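Local coordinates for protein apical membrane antigen AMA1 (Toxoplasma gondii ME49, PDB 4YIV) that takes part in host-cell invasion as a microneme protein of the moving junction, the ring formed between the parasite tip and the host-cell membrane, at residues 85-88 with 89-93; 160-163 with 164-167. One frame throughout, in Å; residues are numbered along the deposited sequence.

Interaction 1 (85-88 with 89-93); sequences PTEK and EYKQS
Thr86 and Glu89 hold each other at the first turn of helix 87-93, each side chain reaching for the other's backbone nitrogen. Thr86 OG1 sits between its own N and carbonyl carbon (chi1 65°), which aims it at the backbone of the helix start, where it accepts from Glu89 N at 3.1 Å. In return the Glu89 chain, extended beyond CG, runs back over the threonine: CG passes 3.3 Å from Thr86 OG1, and OE2, as modelled, accepts from Thr86 N at 3.0 Å, though the place of this oxygen, which also bonds a bound glycerol, is less sure than the rest. Behind the cap, Tyr90 N, Lys91 N and Gln92 N donate to the carbonyls of Thr86, Glu87 and Lys88, the ordinary helical ladder.

From the same first turn, Glu87 and Lys88 each reach a partner four residues on. The Glu87 side chain starts with CG anti to its backbone N (chi1 -179°) and then bends at chi2, bringing OE1 across the lysine stem, 3.4 Å from Lys91 CE. The ammonium itself stays farther off, with Lys91 NZ 3.8 Å from Glu87 OE1, a long salt bridge in which the methylenes approach closer than the charge. Lys88 meets Gln92 differently: its CE comes 3.3 Å from Gln92 NE2, aliphatic carbon against amide nitrogen, while Gln92 CG packs 3.3 Å from Lys88 O.

The Tyr90 ring touches the loop residues Leu97 and Thr194, and its OH bonds Asn95 OD1. Reciprocal bonding between threonine and the glutamate three residues later is the capping box, here with Thr86 as N-cap of a short surface helix.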
loop_
_atom_site.group_PDB
_atom_site.type_symbol
_atom_site.label_atom_id
_atom_site.label_comp_id
_atom_site.label_asym_id
_atom_site.label_seq_id
_atom_site.Cartn_x
_atom_site.Cartn_y
_atom_site.Cartn_z
ATOM N N PRO A 85 7.669 -16.896 -17.736
ATOM C CA PRO A 85 8.489 -17.646 -18.692
ATOM C C PRO A 85 7.659 -18.390 -19.688
ATOM O O PRO A 85 6.534 -18.808 -19.393
ATOM C CB PRO A 85 9.258 -18.631 -17.795
ATOM C CG PRO A 85 8.333 -18.898 -16.667
ATOM C CD PRO A 85 7.672 -17.527 -16.403
ATOM N N THR A 86 8.215 -18.574 -20.874
ATOM C CA THR A 86 7.587 -19.434 -21.878
ATOM C C THR A 86 7.951 -20.871 -21.552
ATOM O O THR A 86 8.882 -21.097 -20.789
ATOM C CB THR A 86 8.096 -19.114 -23.278
ATOM O OG1 THR A 86 9.494 -19.448 -23.334
ATOM C CG2 THR A 86 7.897 -17.620 -23.602
ATOM N N GLU A 87 7.268 -21.836 -22.160
ATOM C CA GLU A 87 7.631 -23.238 -21.963
ATOM C C GLU A 87 9.099 -23.483 -22.328
ATOM O O GLU A 87 9.828 -24.169 -21.603
ATOM C CB GLU A 87 6.724 -24.156 -22.777
ATOM C CG GLU A 87 7.047 -25.624 -22.585
ATOM C CD GLU A 87 7.183 -25.994 -21.105
ATOM O OE1 GLU A 87 8.309 -26.382 -20.672
ATOM O OE2 GLU A 87 6.160 -25.873 -20.379
ATOM N N LYS A 88 9.548 -22.881 -23.422
ATOM C CA LYS A 88 10.907 -23.109 -23.888
ATOM C C LYS A 88 11.942 -22.528 -22.929
ATOM O O LYS A 88 12.989 -23.125 -22.705
ATOM C CB LYS A 88 11.102 -22.518 -25.291
ATOM C CG LYS A 88 12.545 -22.598 -25.778
ATOM C CD LYS A 88 12.641 -22.540 -27.301
ATOM C CE LYS A 88 14.108 -22.526 -27.753
ATOM N NZ LYS A 88 14.255 -22.330 -29.226
ATOM N N GLU A 89 11.661 -21.369 -22.351
ATOM C CA GLU A 89 12.590 -20.795 -21.379
ATOM C C GLU A 89 12.701 -21.664 -20.129
ATOM O O GLU A 89 13.777 -21.790 -19.533
ATOM C CB GLU A 89 12.155 -19.378 -21.006
ATOM C CG GLU A 89 12.424 -18.423 -22.127
ATOM C CD GLU A 89 11.733 -17.075 -21.968
ATOM O OE1 GLU A 89 12.218 -16.091 -22.564
ATOM O OE2 GLU A 89 10.696 -17.007 -21.276
ATOM N N TYR A 90 11.581 -22.256 -19.734
ATOM C CA TYR A 90 11.539 -23.115 -18.548
ATOM C C TYR A 90 12.305 -24.413 -18.827
ATOM O O TYR A 90 13.053 -24.913 -17.984
ATOM C CB TYR A 90 10.112 -23.419 -18.199
ATOM C CG TYR A 90 9.882 -24.258 -16.986
ATOM C CD1 TYR A 90 10.786 -24.304 -15.929
ATOM C CD2 TYR A 90 8.717 -25.006 -16.891
ATOM C CE1 TYR A 90 10.516 -25.094 -14.809
ATOM C CE2 TYR A 90 8.441 -25.776 -15.794
ATOM C CZ TYR A 90 9.334 -25.821 -14.752
ATOM O OH TYR A 90 9.026 -26.629 -13.668
ATOM N N LYS A 91 12.101 -24.968 -20.011
ATOM C CA LYS A 91 12.867 -26.156 -20.374
ATOM C C LYS A 91 14.358 -25.826 -20.364
ATOM O O LYS A 91 15.139 -26.604 -19.845
ATOM C CB LYS A 91 12.437 -26.710 -21.724
ATOM C CG LYS A 91 11.603 -27.978 -21.577
ATOM C CD LYS A 91 10.526 -28.080 -22.647
ATOM C CE LYS A 91 9.462 -29.110 -22.285
ATOM N NZ LYS A 91 8.370 -29.143 -23.310
ATOM N N GLN A 92 14.745 -24.658 -20.875
ATOM C CA GLN A 92 16.158 -24.256 -20.853
ATOM C C GLN A 92 16.730 -24.028 -19.455
ATOM O O GLN A 92 17.910 -24.247 -19.242
ATOM C CB GLN A 92 16.367 -22.983 -21.673
ATOM C CG GLN A 92 16.281 -23.204 -23.166
ATOM C CD GLN A 92 16.361 -21.903 -23.950
ATOM O OE1 GLN A 92 16.609 -20.829 -23.382
ATOM N NE2 GLN A 92 16.143 -21.991 -25.263
ATOM N N SER A 93 15.925 -23.560 -18.504
ATOM C CA SER A 93 16.458 -23.259 -17.184
ATOM C C SER A 93 16.427 -24.468 -16.254
ATOM O O SER A 93 17.236 -24.568 -15.334
ATOM C CB SER A 93 15.668 -22.102 -16.546
ATOM O OG SER A 93 14.330 -22.496 -16.270
#

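Interaction 2 (160-163 with 164-167); sequences VYDS and KKRL
Asp162 holds CG anti to its backbone N (chi1 179°), which swings the carboxylate forward over the turn that follows, and Tyr161, with CG likewise anti, brings its hydroxyl alongside Arg166. Asp162 OD1 accepts from Lys165 N at 3.0 Å; the bond is nearly straight at hydrogen, yet the donor stands above the carboxylate plane. A second, weak bond comes from Lys164 N, and Asp162 OD2 rests 3.5 Å from Lys165 CG, on the lysine's stem.

On the backbone, Asp162 and Leu167 form an antiparallel hydrogen-bonded pair: Asp162 N donates to Leu167 O at 2.9 Å, and Leu167 N to Asp162 O at 3.1 Å. Tyr161 OH lies 3.5 Å from Arg166 CG, buried without a polar partner, and the ring and guanidinium planes are almost perpendicular. The guanidinium reaches on to Asp132 and Glu119, the latter a ligand, with Glu122, of a bound cadmium ion, while Ser163 OG bonds His209 O.

Arg166, with both backbone angles positive (52°/56°), shares with Leu167 the place opposite Asp162: a G1 beta bulge closing the hairpin between strands 159-162 and 167-170.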
loop_
_atom_site.group_PDB
_atom_site.type_symbol
_atom_site.label_atom_id
_atom_site.label_comp_id
_atom_site.label_asym_id
_atom_site.label_seq_id
_atom_site.Cartn_x
_atom_site.Cartn_y
_atom_site.Cartn_z
ATOM N N VAL A 160 1.463 -3.158 -11.301
ATOM C CA VAL A 160 2.507 -2.340 -10.704
ATOM C C VAL A 160 2.728 -1.145 -11.626
ATOM O O VAL A 160 2.984 -1.298 -12.838
ATOM C CB VAL A 160 3.852 -3.125 -10.486
ATOM C CG1 VAL A 160 4.971 -2.168 -10.087
ATOM C CG2 VAL A 160 3.672 -4.214 -9.413
ATOM N N TYR A 161 2.626 0.038 -11.042
ATOM C CA TYR A 161 2.992 1.260 -11.767
ATOM C C TYR A 161 4.451 1.589 -11.458
ATOM O O TYR A 161 4.845 1.775 -10.296
ATOM C CB TYR A 161 2.072 2.438 -11.408
ATOM C CG TYR A 161 2.350 3.667 -12.284
ATOM C CD1 TYR A 161 2.327 3.557 -13.658
ATOM C CD2 TYR A 161 2.703 4.896 -11.727
ATOM C CE1 TYR A 161 2.622 4.635 -14.471
ATOM C CE2 TYR A 161 3.004 6.002 -12.552
ATOM C CZ TYR A 161 2.955 5.854 -13.912
ATOM O OH TYR A 161 3.248 6.913 -14.761
ATOM N N ASP A 162 5.247 1.661 -12.525
ATOM C CA ASP A 162 6.633 2.078 -12.449
ATOM C C ASP A 162 6.593 3.551 -12.779
ATOM O O ASP A 162 6.404 3.908 -13.947
ATOM C CB ASP A 162 7.515 1.294 -13.436
ATOM C CG ASP A 162 8.998 1.721 -13.392
ATOM O OD1 ASP A 162 9.299 2.876 -12.956
ATOM O OD2 ASP A 162 9.851 0.892 -13.821
ATOM N N SER A 163 6.691 4.382 -11.750
ATOM C CA SER A 163 6.445 5.814 -11.904
ATOM C C SER A 163 7.675 6.520 -12.469
ATOM O O SER A 163 7.572 7.636 -12.981
ATOM C CB SER A 163 6.053 6.463 -10.578
ATOM O OG SER A 163 7.108 6.381 -9.631
ATOM N N LYS A 164 8.824 5.861 -12.386
ATOM C CA LYS A 164 10.044 6.377 -13.003
ATOM C C LYS A 164 10.029 6.188 -14.532
ATOM O O LYS A 164 10.211 7.148 -15.267
ATOM C CB LYS A 164 11.272 5.700 -12.393
ATOM C CG LYS A 164 12.593 6.298 -12.820
ATOM C CD LYS A 164 13.776 5.492 -12.239
ATOM C CE LYS A 164 15.090 5.802 -12.971
ATOM N NZ LYS A 164 16.281 5.078 -12.417
ATOM N N LYS A 165 9.797 4.967 -15.011
ATOM C CA LYS A 165 9.726 4.707 -16.442
ATOM C C LYS A 165 8.375 5.020 -17.056
ATOM O O LYS A 165 8.222 4.998 -18.276
ATOM C CB LYS A 165 10.079 3.258 -16.713
ATOM C CG LYS A 165 11.459 2.904 -16.230
ATOM C CD LYS A 165 11.832 1.552 -16.705
ATOM C CE LYS A 165 13.279 1.264 -16.419
ATOM N NZ LYS A 165 13.603 -0.103 -16.942
ATOM N N ARG A 166 7.398 5.335 -16.207
ATOM C CA ARG A 166 6.015 5.532 -16.637
ATOM C C ARG A 166 5.500 4.374 -17.456
ATOM O O ARG A 166 5.023 4.557 -18.589
ATOM C CB ARG A 166 5.859 6.852 -17.428
ATOM C CG ARG A 166 6.012 8.040 -16.563
ATOM C CD ARG A 166 5.831 9.335 -17.342
ATOM N NE ARG A 166 4.436 9.707 -17.546
ATOM C CZ ARG A 166 3.907 10.104 -18.705
ATOM N NH1 ARG A 166 4.649 10.173 -19.806
ATOM N NH2 ARG A 166 2.619 10.439 -18.770
ATOM N N LEU A 167 5.578 3.184 -16.844
ATOM C CA LEU A 167 5.139 1.920 -17.433
ATOM C C LEU A 167 4.142 1.266 -16.492
ATOM O O LEU A 167 4.391 1.215 -15.291
ATOM C CB LEU A 167 6.314 0.961 -17.645
ATOM C CG LEU A 167 7.288 1.382 -18.732
ATOM C CD1 LEU A 167 8.430 0.393 -18.770
ATOM C CD2 LEU A 167 6.570 1.466 -20.075
#

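Both interactions are local contacts of consecutive residues within the AMA1 family region, their centres about 27 Å apart and their nearest atoms about 16 Å apart, so neither touches the other. Interaction 1 is a surface contact, far from the centre of the chain, where a short helix begins; interaction 2 is partly buried and joins two neighbouring strands of a five-stranded antiparallel sheet. An acidic side chain accepts one backbone N-H in interaction 1 and two, one weak, in interaction 2, but the glutamate reaches back to the residue before the helix, whereas the aspartate reaches forward into the turn. Lysines are exposed in both; the arginine of 164-167 instead turns to acidic partners near a cadmium site.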